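Local coordinates for penicillin-binding protein 2B (Streptococcus pneumoniae, PDB 2WAD) that probably cross-links the peptide stems of neighbouring glycan strands in cell-wall peptidoglycan as a transpeptidase of the pneumococcal elongation machinery, and is a target of beta-lactam antibiotics, at residues A[405-411]-A[431-437]; A[439-443]-A[594-600]; A[588-593]-A[611-615]. All coordinates share one frame; numbering follows the deposited sequence.

Contact 1. Residues A[405-411]-A[431-437]; sequences NQTLTDQ and SFPITAV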
# COMPACT_ATOMS: atom_id res chain seq x y z
N ASN A 405 35.49 -9.34 -15.09
CA ASN A 405 34.97 -8.66 -16.27
C ASN A 405 35.29 -9.49 -17.50
O ASN A 405 35.96 -9.00 -18.43
CB ASN A 405 35.55 -7.25 -16.39
CG ASN A 405 34.91 -6.44 -17.51
OD1 ASN A 405 33.78 -6.72 -17.95
ND2 ASN A 405 35.62 -5.42 -17.98
N GLN A 406 34.79 -10.72 -17.48
CA GLN A 406 35.11 -11.76 -18.47
C GLN A 406 34.60 -11.52 -19.89
O GLN A 406 33.47 -11.04 -20.08
CB GLN A 406 34.63 -13.14 -17.96
CG GLN A 406 34.99 -14.32 -18.85
CD GLN A 406 34.63 -15.66 -18.21
OE1 GLN A 406 34.60 -15.78 -16.98
NE2 GLN A 406 34.36 -16.67 -19.03
N THR A 407 35.43 -11.87 -20.87
CA THR A 407 35.10 -11.73 -22.29
C THR A 407 34.40 -12.96 -22.83
O THR A 407 34.82 -14.08 -22.59
CB THR A 407 36.34 -11.45 -23.17
OG1 THR A 407 36.87 -10.15 -22.85
CG2 THR A 407 35.97 -11.49 -24.67
N LEU A 408 33.32 -12.75 -23.57
CA LEU A 408 32.64 -13.83 -24.23
C LEU A 408 32.48 -13.37 -25.68
O LEU A 408 32.74 -12.21 -26.00
CB LEU A 408 31.26 -14.11 -23.60
CG LEU A 408 31.12 -14.63 -22.16
CD1 LEU A 408 29.65 -14.84 -21.75
CD2 LEU A 408 31.86 -15.91 -21.95
N THR A 409 32.05 -14.27 -26.55
CA THR A 409 31.77 -13.90 -27.92
C THR A 409 30.28 -13.55 -28.02
O THR A 409 29.40 -14.36 -27.70
CB THR A 409 32.09 -15.05 -28.90
OG1 THR A 409 33.46 -15.43 -28.72
CG2 THR A 409 31.85 -14.65 -30.36
N ASP A 410 30.02 -12.34 -28.48
CA ASP A 410 28.68 -11.97 -28.90
C ASP A 410 28.46 -12.61 -30.28
O ASP A 410 29.17 -12.29 -31.23
CB ASP A 410 28.55 -10.45 -28.98
CG ASP A 410 27.12 -10.00 -29.08
OD1 ASP A 410 26.41 -10.39 -30.04
OD2 ASP A 410 26.68 -9.26 -28.17
N GLN A 411 27.49 -13.52 -30.34
CA GLN A 411 27.11 -14.25 -31.55
C GLN A 411 25.65 -14.65 -31.38
O GLN A 411 25.13 -14.66 -30.25
CB GLN A 411 27.97 -15.53 -31.67
CG GLN A 411 27.94 -16.34 -30.38
CD GLN A 411 28.96 -17.46 -30.33
OE1 GLN A 411 29.19 -18.13 -31.34
NE2 GLN A 411 29.59 -17.67 -29.17
N SER A 431 30.04 -11.25 -35.44
CA SER A 431 30.39 -11.77 -34.12
C SER A 431 31.64 -11.07 -33.61
O SER A 431 32.55 -10.73 -34.38
CB SER A 431 30.66 -13.27 -34.19
OG SER A 431 29.47 -13.93 -34.56
N PHE A 432 31.70 -10.84 -32.30
CA PHE A 432 32.80 -10.06 -31.76
C PHE A 432 32.93 -10.29 -30.27
O PHE A 432 31.97 -10.67 -29.59
CB PHE A 432 32.61 -8.56 -32.09
CG PHE A 432 31.32 -8.00 -31.58
CD1 PHE A 432 30.20 -7.95 -32.41
CD2 PHE A 432 31.21 -7.54 -30.27
CE1 PHE A 432 28.98 -7.45 -31.94
CE2 PHE A 432 30.00 -7.03 -29.80
CZ PHE A 432 28.87 -7.01 -30.63
N PRO A 433 34.14 -10.06 -29.74
CA PRO A 433 34.37 -10.18 -28.31
C PRO A 433 33.70 -9.04 -27.55
O PRO A 433 33.58 -7.93 -28.07
CB PRO A 433 35.90 -10.11 -28.19
CG PRO A 433 36.34 -9.36 -29.41
CD PRO A 433 35.31 -9.59 -30.49
N ILE A 434 33.25 -9.36 -26.33
CA ILE A 434 32.50 -8.44 -25.48
C ILE A 434 32.75 -8.76 -24.00
O ILE A 434 32.64 -9.91 -23.57
CB ILE A 434 30.98 -8.46 -25.87
CG1 ILE A 434 30.26 -7.25 -25.31
CG2 ILE A 434 30.26 -9.73 -25.41
CD1 ILE A 434 28.82 -7.11 -25.82
N THR A 435 33.15 -7.76 -23.22
CA THR A 435 33.30 -7.87 -21.77
C THR A 435 31.97 -7.68 -21.04
O THR A 435 30.92 -7.43 -21.64
CB THR A 435 34.26 -6.80 -21.22
OG1 THR A 435 33.70 -5.48 -21.41
CG2 THR A 435 35.67 -6.89 -21.85
N ALA A 436 32.00 -7.81 -19.72
CA ALA A 436 30.76 -7.74 -18.95
C ALA A 436 30.24 -6.29 -18.96
O ALA A 436 29.04 -6.04 -19.12
CB ALA A 436 30.98 -8.25 -17.53
N VAL A 437 31.17 -5.34 -18.87
CA VAL A 437 30.87 -3.91 -18.93
C VAL A 437 30.18 -3.57 -20.26
O VAL A 437 29.19 -2.86 -20.26
CB VAL A 437 32.16 -3.09 -18.79
CG1 VAL A 437 31.89 -1.58 -18.98
CG2 VAL A 437 32.87 -3.35 -17.45
O HOH W 1 35.38 -3.35 -20.59
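Ser-431 starts the pairing through its backbone, its CA passing 3.2 Å from Asp-410 O, while its hydroxyl lies beside the CB of Gln-411. At Phe-432 the two chains form a hydrogen-bonded antiparallel pair: Asp-410 N reaches Phe-432 O at 2.8 Å, and Phe-432 N returns to Asp-410 O. Chi1 of 57° sets the phenyl ring between its own backbone N and carbonyl carbon, alongside Asp-410, whose CB sits over one ring face, 4.0 Å from the centroid. Carboxylate and ring are stacked, their planes 15° apart. Pro-433 has no N-H to give and suits the non-hydrogen-bonded pair with Thr-409; its CB meets the methyl of Thr-407. Ile-434 closes the two-stranded ribbon by exchanging backbone bonds with Leu-408, and its CD1 lies 3.8 Å from Asp-410 OD2. Thr-435 suits the N-cap of helix 436-442 because its OG1 caps a backbone N further along the first turn; a water joins this OG1 to Asn-405 ND2, weakly on the amide side. Asn-405 OD1 then takes the N-H of Val-437 at 3.1 Å, with a weaker, bent bond from Ala-436 N. An asparagine amide thus serves the first turn of the helix, where backbone N-H groups lack partners within the helix. Asp-410 OD2 is hydrogen-bonded to the hydroxyls of Tyr-425 and Ser-444, so the ribbon is probably tied through it to the neighbourhood of the active site.

Contact 2. Residues A[439-443]-A[594-600]; sequences ALEYS and GTSPLTT. Unlike the reference sequence in segment 594-600: Pro-597 (reference Gly).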
# COMPACT_ATOMS: atom_id res chain seq x y z
N ALA A 439 28.80 -5.77 -22.47
CA ALA A 439 27.51 -6.44 -22.45
C ALA A 439 26.40 -5.57 -21.88
O ALA A 439 25.29 -5.54 -22.40
CB ALA A 439 27.58 -7.78 -21.70
N LEU A 440 26.68 -4.86 -20.80
CA LEU A 440 25.68 -3.95 -20.25
C LEU A 440 25.51 -2.71 -21.14
O LEU A 440 24.38 -2.31 -21.44
CB LEU A 440 26.04 -3.58 -18.81
CG LEU A 440 25.84 -4.70 -17.77
CD1 LEU A 440 26.43 -4.37 -16.41
CD2 LEU A 440 24.37 -5.04 -17.57
N GLU A 441 26.64 -2.16 -21.60
CA GLU A 441 26.63 -0.96 -22.46
C GLU A 441 25.79 -1.14 -23.72
O GLU A 441 25.01 -0.24 -24.07
CB GLU A 441 28.04 -0.49 -22.81
CG GLU A 441 28.09 0.74 -23.72
CD GLU A 441 29.52 1.20 -24.03
OE1 GLU A 441 30.49 0.60 -23.51
OE2 GLU A 441 29.68 2.19 -24.79
N TYR A 442 25.93 -2.32 -24.35
CA TYR A 442 25.25 -2.65 -25.60
C TYR A 442 23.93 -3.41 -25.46
O TYR A 442 23.18 -3.57 -26.43
CB TYR A 442 26.15 -3.49 -26.50
CG TYR A 442 27.56 -2.99 -26.69
CD1 TYR A 442 27.88 -1.65 -26.52
CD2 TYR A 442 28.57 -3.87 -27.05
CE1 TYR A 442 29.19 -1.20 -26.69
CE2 TYR A 442 29.87 -3.43 -27.24
CZ TYR A 442 30.19 -2.11 -27.04
OH TYR A 442 31.50 -1.71 -27.22
N SER A 443 23.65 -3.86 -24.24
CA SER A 443 22.47 -4.68 -23.98
C SER A 443 22.54 -5.99 -24.75
O SER A 443 21.59 -6.38 -25.42
CB SER A 443 21.16 -3.93 -24.25
OG SER A 443 20.08 -4.49 -23.50
N GLY A 594 28.93 6.24 -23.03
CA GLY A 594 29.72 5.58 -24.06
C GLY A 594 29.73 6.25 -25.43
O GLY A 594 28.88 7.09 -25.73
N THR A 595 30.66 5.86 -26.28
CA THR A 595 30.78 6.48 -27.60
C THR A 595 30.80 5.47 -28.74
O THR A 595 31.30 5.77 -29.83
CB THR A 595 32.06 7.32 -27.70
OG1 THR A 595 33.19 6.47 -27.45
CG2 THR A 595 32.04 8.47 -26.67
N SER A 596 30.22 4.30 -28.50
CA SER A 596 30.13 3.26 -29.52
C SER A 596 28.83 3.43 -30.32
O SER A 596 27.83 3.94 -29.81
CB SER A 596 30.22 1.88 -28.86
OG SER A 596 29.77 0.82 -29.69
N PRO A 597 28.82 2.99 -31.58
CA PRO A 597 27.53 2.91 -32.25
C PRO A 597 26.52 1.99 -31.52
O PRO A 597 25.31 2.06 -31.80
CB PRO A 597 27.86 2.37 -33.65
CG PRO A 597 29.36 2.22 -33.71
CD PRO A 597 29.97 2.56 -32.39
N LEU A 598 27.00 1.19 -30.56
CA LEU A 598 26.12 0.26 -29.84
C LEU A 598 25.76 0.74 -28.44
O LEU A 598 25.02 0.07 -27.73
CB LEU A 598 26.72 -1.16 -29.76
CG LEU A 598 26.99 -1.82 -31.10
CD1 LEU A 598 27.70 -3.16 -30.94
CD2 LEU A 598 25.71 -1.96 -31.91
N THR A 599 26.30 1.89 -28.04
CA THR A 599 25.93 2.47 -26.77
C THR A 599 24.43 2.76 -26.77
O THR A 599 23.91 3.41 -27.69
CB THR A 599 26.69 3.77 -26.52
OG1 THR A 599 28.08 3.46 -26.33
CG2 THR A 599 26.14 4.46 -25.26
N THR A 600 23.73 2.26 -25.75
CA THR A 600 22.28 2.28 -25.77
C THR A 600 21.64 3.44 -25.02
O THR A 600 20.45 3.72 -25.20
CB THR A 600 21.69 0.98 -25.18
OG1 THR A 600 22.23 0.77 -23.86
CG2 THR A 600 22.00 -0.24 -26.08
O HOH W 2 21.75 -0.83 -22.01
O HOH W 3 31.93 3.42 -25.29
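Glu-441 OE2 is gripped by the hydroxyl of Thr-599, which donates to it at 2.6 Å, and by a water that donates a second hydrogen bond to it and accepts from Thr-595 N. Glu-441 OE2 receives the threonine on its anti lone pair, away from the other carboxylate oxygen. A fully extended glutamate chain, chi1 179° and chi2 179°, carries the charge from the helix out to the loop, where Gly-594 CA packs 3.5 Å from OE2 and has no side chain to crowd it. The same Thr-599 OG1 accepts from Ser-596 N, so one hydroxyl connects the carboxylate to the loop's own backbone. Residues 596-599 make a type I beta turn, stiffened by an ST turn in which Ser-596 OG accepts from Leu-598 N.

Helix 436-442 ends here in a Schellman motif, with Ser-443 as the C-prime residue at positive phi. The OG of this serine bonds to Ser-386, the nucleophile assigned to the acyl-ester intermediate, and to Lys-615; it is probably part of the active site, consistent with the SxN motif of penicillin-binding proteins. The last turn of the helix is also held from the loop, since Thr-600 N donates to Glu-441 O at 3.3 Å and a water links Thr-600 OG1 to Leu-440 O.

Tyr-442 gives the contact its apolar part. Leu-598 CB lies over one face of the phenol ring, 3.9 Å from the centroid, in a CH-pi contact, and the two side chains cross at about a right angle. Tyr-442 CA points its hydrogen at Leu-598 O, 3.5 Å away.

Contact 3. Residues A[588-593]-A[611-615]; sequences FYQVSH and SISGK. Unlike the reference sequence in segment 588-593: Ser-592 (reference Ala).
Phe-588 O accepts from Gly-614 N at 3.0 Å, the donor standing above the carbonyl plane, while Lys-615 CB lies over one face of the phenyl ring, 3.9 Å from the centroid. The backbones meet closely here, with the CA atoms of Phe-588 and Gly-614 4.7 Å apart and the glycine N-H facing the helix. Tyr-589 turns its ring edge to the hydroxyls of Ser-613 and Ser-611, both of which bond to Thr-640.

The helical segment 588-593 runs at 90° to residues 613-615, part of strand 613-616, an outermost strand of the six-stranded antiparallel sheet of the transpeptidase domain. Lys-615 fits the lysine of the family's K(T/S)G motif.

Val-591 sets its branched CB 3.3 Å from Gly-614 O, and its CG2 touches Lys-615 CD. Ser-592, which differs from the reference sequence, donates from OG to Ile-612 O at 2.6 Å; chi1 of 57° directs the hydroxyl there. His-593 lays its ring over Tyr-589 CE1 and donates from ND1 to Tyr-589 O at 2.9 Å; the acceptor lies close to the imidazole plane, which limits the ring's rotation. His-593 CE1 lies 3.2 Å from Ile-612 O, which is at the edge of the imidazole.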
# COMPACT_ATOMS: atom_id res chain seq x y z
N PHE A 588 26.77 0.40 -16.15
CA PHE A 588 25.68 1.38 -16.09
C PHE A 588 26.19 2.78 -16.43
O PHE A 588 25.44 3.64 -16.92
CB PHE A 588 24.98 1.40 -14.72
CG PHE A 588 23.93 0.33 -14.54
CD1 PHE A 588 24.10 -0.94 -15.07
CD2 PHE A 588 22.77 0.59 -13.82
CE1 PHE A 588 23.14 -1.94 -14.89
CE2 PHE A 588 21.79 -0.41 -13.65
CZ PHE A 588 21.99 -1.67 -14.20
N TYR A 589 27.45 3.04 -16.14
CA TYR A 589 28.00 4.36 -16.42
C TYR A 589 28.24 4.54 -17.92
O TYR A 589 27.94 5.59 -18.47
CB TYR A 589 29.30 4.60 -15.65
CG TYR A 589 29.96 5.92 -16.01
CD1 TYR A 589 29.60 7.11 -15.38
CD2 TYR A 589 30.94 5.98 -17.01
CE1 TYR A 589 30.19 8.31 -15.72
CE2 TYR A 589 31.54 7.18 -17.35
CZ TYR A 589 31.16 8.33 -16.69
OH TYR A 589 31.73 9.54 -16.99
N GLN A 590 28.77 3.51 -18.57
CA GLN A 590 29.00 3.51 -20.01
C GLN A 590 27.72 3.43 -20.86
O GLN A 590 27.72 3.83 -22.02
CB GLN A 590 30.01 2.39 -20.38
CG GLN A 590 31.45 2.64 -19.83
CD GLN A 590 32.52 1.68 -20.37
OE1 GLN A 590 32.36 1.00 -21.39
NE2 GLN A 590 33.63 1.60 -19.65
N VAL A 591 26.64 2.89 -20.31
CA VAL A 591 25.35 2.89 -20.98
C VAL A 591 24.98 4.34 -21.29
O VAL A 591 24.34 4.62 -22.31
CB VAL A 591 24.25 2.32 -20.04
CG1 VAL A 591 22.85 2.72 -20.50
CG2 VAL A 591 24.36 0.80 -19.94
N SER A 592 25.37 5.26 -20.40
CA SER A 592 24.96 6.65 -20.53
C SER A 592 26.08 7.59 -20.99
O SER A 592 25.80 8.74 -21.29
CB SER A 592 24.36 7.20 -19.24
OG SER A 592 25.28 7.06 -18.17
N HIS A 593 27.32 7.11 -21.04
CA HIS A 593 28.47 7.96 -21.36
C HIS A 593 29.30 7.42 -22.52
O HIS A 593 30.26 8.06 -22.94
CB HIS A 593 29.38 8.20 -20.14
CG HIS A 593 28.73 9.00 -19.04
ND1 HIS A 593 27.82 8.46 -18.15
CD2 HIS A 593 28.87 10.30 -18.69
CE1 HIS A 593 27.42 9.39 -17.31
NE2 HIS A 593 28.03 10.52 -17.62
N SER A 611 25.60 13.73 -13.14
CA SER A 611 26.03 12.50 -13.80
C SER A 611 25.07 11.35 -13.46
O SER A 611 24.86 11.04 -12.30
CB SER A 611 27.44 12.15 -13.35
OG SER A 611 27.83 10.90 -13.90
N ILE A 612 24.52 10.74 -14.50
CA ILE A 612 23.51 9.69 -14.41
C ILE A 612 24.08 8.38 -14.95
O ILE A 612 24.72 8.36 -16.01
CB ILE A 612 22.26 10.08 -15.25
CG1 ILE A 612 21.62 11.34 -14.65
CG2 ILE A 612 21.26 8.93 -15.26
CD1 ILE A 612 20.38 11.79 -15.32
N SER A 613 23.86 7.30 -14.19
CA SER A 613 24.17 5.94 -14.62
C SER A 613 22.86 5.16 -14.73
O SER A 613 21.91 5.42 -13.99
CB SER A 613 25.10 5.28 -13.60
OG SER A 613 26.31 6.01 -13.46
N GLY A 614 22.76 4.21 -15.65
CA GLY A 614 21.49 3.53 -15.79
C GLY A 614 21.53 2.36 -16.76
O GLY A 614 22.62 1.93 -17.18
N LYS A 615 20.35 1.89 -17.15
CA LYS A 615 20.25 0.74 -18.07
C LYS A 615 18.88 0.83 -18.75
O LYS A 615 17.88 1.13 -18.11
CB LYS A 615 20.40 -0.57 -17.28
CG LYS A 615 20.31 -1.86 -18.08
CD LYS A 615 21.51 -2.01 -18.99
CE LYS A 615 21.37 -3.17 -19.97
NZ LYS A 615 20.34 -2.92 -21.05

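In the fold
All three contacts lie in the transpeptidase domain, on one side of the chain's centre. Contact 1 closes before contact 2 opens and the two share helix 436-442; their centres are about 12 Å apart, and Ile-434 and Phe-432 pack against Tyr-442 and Leu-598, respectively. Contacts 2 and 3, about 10 Å apart between centres, interleave along the chain: the loop of contact 2 follows helix 578-593 and precedes strand 613-616. Contacts 1 and 3 are farthest apart, about 19 Å between centres. Contacts 2 and 3 bring Ser-443 and Lys-615 next to Ser-386, at an active site described as highly flexible, while the antiparallel ribbon of contact 1 lies farther out.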